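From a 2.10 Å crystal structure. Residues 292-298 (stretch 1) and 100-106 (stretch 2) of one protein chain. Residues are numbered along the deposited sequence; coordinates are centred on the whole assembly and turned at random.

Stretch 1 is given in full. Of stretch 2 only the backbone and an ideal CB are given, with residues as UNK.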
# COMPACT_ATOMS: atom_id res chain seq x y z
N ASP C 292 -25.70 8.25 13.28
CA ASP C 292 -26.83 9.12 12.91
C ASP C 292 -27.27 8.89 11.43
O ASP C 292 -28.36 8.42 11.18
CB ASP C 292 -26.51 10.62 13.16
CG ASP C 292 -27.32 11.24 14.34
OD1 ASP C 292 -27.54 12.49 14.30
OD2 ASP C 292 -27.71 10.51 15.30
N ALA C 293 -26.40 9.25 10.48
CA ALA C 293 -26.56 8.84 9.09
C ALA C 293 -26.62 7.31 8.93
O ALA C 293 -27.52 6.76 8.29
CB ALA C 293 -25.48 9.43 8.27
N HIS C 294 -25.68 6.61 9.57
CA HIS C 294 -25.63 5.18 9.55
C HIS C 294 -26.85 4.55 10.19
O HIS C 294 -27.36 3.57 9.67
CB HIS C 294 -24.38 4.68 10.27
CG HIS C 294 -23.17 4.70 9.40
ND1 HIS C 294 -22.28 3.65 9.33
CD2 HIS C 294 -22.72 5.64 8.52
CE1 HIS C 294 -21.31 3.95 8.48
NE2 HIS C 294 -21.57 5.14 7.95
N ALA C 295 -27.30 5.10 11.31
CA ALA C 295 -28.51 4.59 11.97
C ALA C 295 -29.74 4.75 11.03
O ALA C 295 -30.56 3.87 10.95
CB ALA C 295 -28.76 5.35 13.34
N TRP C 296 -29.85 5.87 10.32
CA TRP C 296 -30.98 6.05 9.39
C TRP C 296 -30.95 4.98 8.26
O TRP C 296 -31.97 4.29 7.97
CB TRP C 296 -30.93 7.45 8.85
CG TRP C 296 -31.91 7.73 7.75
CD1 TRP C 296 -33.22 8.06 7.90
CD2 TRP C 296 -31.64 7.75 6.34
NE1 TRP C 296 -33.78 8.28 6.67
CE2 TRP C 296 -32.85 8.06 5.69
CE3 TRP C 296 -30.50 7.48 5.56
CZ2 TRP C 296 -32.96 8.17 4.31
CZ3 TRP C 296 -30.61 7.59 4.14
CH2 TRP C 296 -31.84 7.93 3.54
N MET C 297 -29.76 4.82 7.64
CA MET C 297 -29.63 3.93 6.51
C MET C 297 -29.90 2.52 6.97
O MET C 297 -30.57 1.72 6.27
CB MET C 297 -28.28 4.06 5.82
CG MET C 297 -28.16 3.10 4.58
SD MET C 297 -29.33 3.39 3.25
CE MET C 297 -28.61 4.73 2.57
N ILE C 298 -29.43 2.17 8.17
CA ILE C 298 -29.76 0.87 8.73
C ILE C 298 -31.29 0.69 8.84
O ILE C 298 -31.83 -0.32 8.42
CB ILE C 298 -29.11 0.64 10.09
CG1 ILE C 298 -27.62 0.35 9.94
CG2 ILE C 298 -29.71 -0.57 10.75
CD1 ILE C 298 -26.84 0.54 11.25
N UNK C 100 -27.17 15.80 1.89
CA UNK C 100 -26.47 15.77 0.59
C UNK C 100 -25.35 14.74 0.63
O UNK C 100 -24.49 14.72 -0.26
CB UNK C 100 -25.91 17.15 0.24
N UNK C 101 -25.34 13.92 1.67
CA UNK C 101 -24.27 12.96 1.79
C UNK C 101 -24.30 11.80 0.79
O UNK C 101 -25.34 11.51 0.13
CB UNK C 101 -24.29 12.39 3.21
N UNK C 102 -23.12 11.20 0.64
CA UNK C 102 -22.88 10.05 -0.23
C UNK C 102 -22.61 8.93 0.74
O UNK C 102 -21.77 9.05 1.62
CB UNK C 102 -21.73 10.26 -1.22
N UNK C 103 -23.43 7.87 0.66
CA UNK C 103 -23.19 6.59 1.28
C UNK C 103 -22.36 5.69 0.36
O UNK C 103 -22.65 5.59 -0.85
CB UNK C 103 -24.52 5.92 1.64
N UNK C 104 -21.32 5.07 0.92
CA UNK C 104 -20.38 4.24 0.14
C UNK C 104 -20.58 2.80 0.57
O UNK C 104 -20.51 2.49 1.75
CB UNK C 104 -18.93 4.68 0.34
N UNK C 105 -20.95 1.95 -0.39
CA UNK C 105 -21.19 0.55 -0.11
C UNK C 105 -20.19 -0.28 -0.91
O UNK C 105 -19.86 0.08 -2.03
CB UNK C 105 -22.63 0.16 -0.44
N UNK C 106 -19.75 -1.39 -0.32
CA UNK C 106 -18.91 -2.40 -0.93
C UNK C 106 -19.92 -3.38 -1.36
O UNK C 106 -20.83 -3.71 -0.61
CB UNK C 106 -17.84 -2.99 -0.01

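Stretch 1 offers one helical face, built from Ala293, Trp296 and Met297, with His294 at its margin. The strand 102-106 passes it at 66°, the axes no closer than 10.9 Å, so side chains must span the gap.

Position 100 has nothing of the helix near its CB, and stretch 1 sets no preference there. It is Gln100, whose OE1 is hydrogen-bonded elsewhere in the structure.

At position 101 the CA-to-CB bond points toward the helix, yet no atom of stretch 1 lies within 5.5 Å of the ideal CB. The backbone, at -71/160, is extended. A short side chain would leave the space unfilled; a long one, such as Lys, Arg, Gln or Met, could approach the methyl of Ala293, and only the longest, such as Arg, could also near the imidazole of His294. The residue is Arg101. Its guanidinium lays one face against Ala293, with NH1 3.7 Å from CB of Ala293. NH2 of Arg101 comes to 4.4 Å from NE2 of His294, near the plane of the imidazole, but no hydrogen bond joins them.

Position 102 turns its CB out of reach and sets no demand from this side; Thr102 takes it.

Position 103 is the centre of the contact. Its CB points toward the helix, and its ideal CB already lies 4.4 Å from CE of Met297. Beyond are the methyl of Ala293 and the indole of Trp296, an apolar recess that would suit Leu, Met or Phe, the aromatic ring being the broadest of these. It is Phe103, with chi1 m (-65°), and it loses 86 Å² to the helix, the most of any residue here. CE of Met297 sits over one face of the ring, 4.0 Å from the centroid of Phe103 and 14° off its normal, a CH-pi contact. The ring's tip reaches Ala293, CZ of Phe103 to CB of Ala293 being 3.9 Å, and Trp296, where CZ of Phe103 lies 4.1 Å from CE3. Its edge meets a backbone oxygen: CE2 of Phe103 is 3.7 Å from O of Ala293, which already accepts the helical bond from N of Met297.

Position 104, like 102, is out of reach and unconstrained by the helix; it holds Val104.

At position 105 the CB points sideways with nothing near it, so only a long side chain could reach Met297; Met or an aromatic would suit. Phe105, chi1 m, extends until CZ of Phe105 is 3.9 Å from CG of Met297, which meets the ring at its edge.

Position 106 is far from the helix and carries Ala106.

Stretch 2, residues 100-106: QRTFVFA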
# COMPACT_ATOMS: atom_id res chain seq x y z
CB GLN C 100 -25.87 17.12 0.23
CG GLN C 100 -26.85 18.29 0.15
CD GLN C 100 -27.85 18.13 -0.98
OE1 GLN C 100 -27.42 18.02 -2.15
NE2 GLN C 100 -29.07 18.13 -0.70
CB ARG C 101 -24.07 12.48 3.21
CG ARG C 101 -25.09 11.66 3.77
CD ARG C 101 -24.58 11.28 5.13
NE ARG C 101 -23.65 10.16 4.99
CZ ARG C 101 -22.64 9.91 5.80
NH1 ARG C 101 -22.38 10.74 6.81
NH2 ARG C 101 -21.87 8.85 5.55
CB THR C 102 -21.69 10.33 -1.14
OG1 THR C 102 -21.98 11.48 -1.93
CG2 THR C 102 -21.37 9.18 -2.13
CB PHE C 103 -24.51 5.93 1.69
CG PHE C 103 -25.22 6.69 2.76
CD1 PHE C 103 -26.02 7.79 2.44
CD2 PHE C 103 -25.07 6.32 4.08
CE1 PHE C 103 -26.65 8.55 3.41
CE2 PHE C 103 -25.69 7.02 5.07
CZ PHE C 103 -26.53 8.12 4.75
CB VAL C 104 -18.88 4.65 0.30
CG1 VAL C 104 -17.92 3.72 -0.56
CG2 VAL C 104 -18.68 6.13 -0.06
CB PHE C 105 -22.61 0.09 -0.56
CG PHE C 105 -23.75 0.61 0.28
CD1 PHE C 105 -24.47 -0.26 1.07
CD2 PHE C 105 -24.17 1.93 0.20
CE1 PHE C 105 -25.59 0.18 1.83
CE2 PHE C 105 -25.33 2.39 0.91
CZ PHE C 105 -26.00 1.49 1.75
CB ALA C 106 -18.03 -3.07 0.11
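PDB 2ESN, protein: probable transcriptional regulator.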